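Local structure of alanine racemase, biosynthetic (6A2F) at residues A[124-128]-A[158-162]. The protein belongs to the alanine racemase family, PLP-dependent dimeric enzymes built from an N-terminal TIM-type barrel and a C-terminal beta domain. Sequence-based numbering, arbitrary orientation.
Sequences LDSGM and SHFAC
The hydroxyl of S158 is gripped from two sides: its OG donates to the carbonyl O of L124 at 2.6 Å and accepts from the OG of S126 at 2.9 Å. This short relay illustrates how a TIM-type barrel ties together neighbouring beta-alpha loops, here those that follow the adjacent parallel strands 118-123 and 151-157. In S158 the OG lies anti to the backbone N (chi1 -155°), which carries it across to the other loop, where it meets the L124 carbonyl from well above its plane, 45° out of it. S126 OG also bonds the NE2 of Q174 on helix 169-179, so the chain of polar groups runs on into the helix behind the loops.

A water continues the bridge where direct bonds stop, accepting from S126 N at 2.9 Å and donating to H159 O at 3.1 Å, with a weak bond from M128 N. Within 124-128 an Asx turn bends the chain: D125 OD1 accepts from G127 N at 3.3 Å, while D125 OD2 forms a salt bridge with R244 of the second subunit. At G127 the backbone (phi 146°) would press a CB against the carbonyl O of S126, which accounts for the glycine.

Beyond the turn M128 carries the contact. Its side chain lays SD against A161 CB at 3.9 Å and packs on Y254 of the second subunit, a residue that lines a D-lysine pocket; the nearest atoms of the M128 side chain and a bound D-lysine are about 5 Å apart. The H159 ring is held between R209, bonded to ND1, and the hydroxyl of Y254 of the second subunit, bonded to NE2. M128 CE approaches this ring at its edge, in the ring plane, 3.3 Å from H159 CD2.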
loop_
_atom_site.group_PDB
_atom_site.type_symbol
_atom_site.label_atom_id
_atom_site.label_comp_id
_atom_site.label_asym_id
_atom_site.label_seq_id
_atom_site.Cartn_x
_atom_site.Cartn_y
_atom_site.Cartn_z
ATOM N N LEU A 124 5.595 11.243 -27.335
ATOM C CA LEU A 124 6.234 10.250 -28.176
ATOM C C LEU A 124 6.445 8.962 -27.393
ATOM O O LEU A 124 6.964 8.979 -26.270
ATOM C CB LEU A 124 7.585 10.777 -28.672
ATOM C CG LEU A 124 8.526 9.798 -29.378
ATOM C CD1 LEU A 124 8.002 9.429 -30.760
ATOM C CD2 LEU A 124 9.921 10.392 -29.462
ATOM N N ASP A 125 6.143 7.840 -28.028
ATOM C CA ASP A 125 6.445 6.559 -27.438
ATOM C C ASP A 125 7.777 6.243 -28.103
ATOM O O ASP A 125 7.829 5.966 -29.293
ATOM C CB ASP A 125 5.401 5.516 -27.811
ATOM C CG ASP A 125 5.800 4.113 -27.392
ATOM O OD1 ASP A 125 6.764 3.961 -26.629
ATOM O OD2 ASP A 125 5.143 3.157 -27.833
ATOM N N SER A 126 8.853 6.302 -27.335
ATOM C CA SER A 126 10.191 6.061 -27.865
ATOM C C SER A 126 10.797 4.692 -27.560
ATOM O O SER A 126 11.952 4.449 -27.873
ATOM C CB SER A 126 11.147 7.173 -27.440
ATOM O OG SER A 126 11.248 7.259 -26.041
ATOM N N GLY A 127 10.012 3.788 -26.994
ATOM C CA GLY A 127 10.516 2.472 -26.651
ATOM C C GLY A 127 9.912 1.873 -25.399
ATOM O O GLY A 127 10.052 0.687 -25.160
ATOM N N MET A 128 9.222 2.688 -24.608
ATOM C CA MET A 128 8.505 2.221 -23.417
ATOM C C MET A 128 7.361 1.294 -23.832
ATOM O O MET A 128 7.057 0.315 -23.163
ATOM C CB MET A 128 7.952 3.390 -22.617
ATOM C CG MET A 128 8.748 3.748 -21.378
ATOM S SD MET A 128 8.407 2.677 -19.976
ATOM C CE MET A 128 8.467 3.865 -18.655
ATOM N N SER A 158 8.677 12.616 -23.904
ATOM C CA SER A 158 8.864 11.173 -23.927
ATOM C C SER A 158 9.523 10.738 -22.624
ATOM O O SER A 158 9.980 11.576 -21.843
ATOM C CB SER A 158 9.699 10.742 -25.134
ATOM O OG SER A 158 9.424 9.397 -25.480
ATOM N N HIS A 159 9.576 9.432 -22.394
ATOM C CA HIS A 159 10.005 8.894 -21.109
ATOM C C HIS A 159 10.851 7.630 -21.302
ATOM O O HIS A 159 10.470 6.741 -22.067
ATOM C CB HIS A 159 8.770 8.607 -20.242
ATOM C CG HIS A 159 9.083 8.246 -18.823
ATOM N ND1 HIS A 159 9.460 9.180 -17.881
ATOM C CD2 HIS A 159 9.054 7.055 -18.180
ATOM C CE1 HIS A 159 9.659 8.578 -16.722
ATOM N NE2 HIS A 159 9.419 7.287 -16.877
ATOM N N PHE A 160 11.994 7.568 -20.612
ATOM C CA PHE A 160 12.936 6.441 -20.705
ATOM C C PHE A 160 12.424 5.198 -19.993
ATOM O O PHE A 160 11.701 5.305 -19.005
ATOM C CB PHE A 160 14.282 6.807 -20.076
ATOM C CG PHE A 160 15.130 7.729 -20.908
ATOM C CD1 PHE A 160 15.596 7.338 -22.161
ATOM C CD2 PHE A 160 15.503 8.977 -20.416
ATOM C CE1 PHE A 160 16.398 8.182 -22.915
ATOM C CE2 PHE A 160 16.307 9.824 -21.165
ATOM C CZ PHE A 160 16.755 9.427 -22.415
ATOM N N ALA A 161 12.824 4.025 -20.479
ATOM C CA ALA A 161 12.462 2.752 -19.835
ATOM C C ALA A 161 13.571 2.176 -18.942
ATOM O O ALA A 161 13.297 1.383 -18.038
ATOM C CB ALA A 161 12.041 1.726 -20.882
ATOM N N CYS A 162 14.816 2.565 -19.208
ATOM C CA CYS A 162 15.968 1.934 -18.563
ATOM C C CYS A 162 17.071 2.921 -18.190
ATOM O O CYS A 162 18.230 2.526 -18.020
ATOM C CB CYS A 162 16.564 0.843 -19.461
ATOM S SG CYS A 162 15.401 -0.367 -20.123
HETATM O O HOH W 1 8.628 6.081 -24.419
#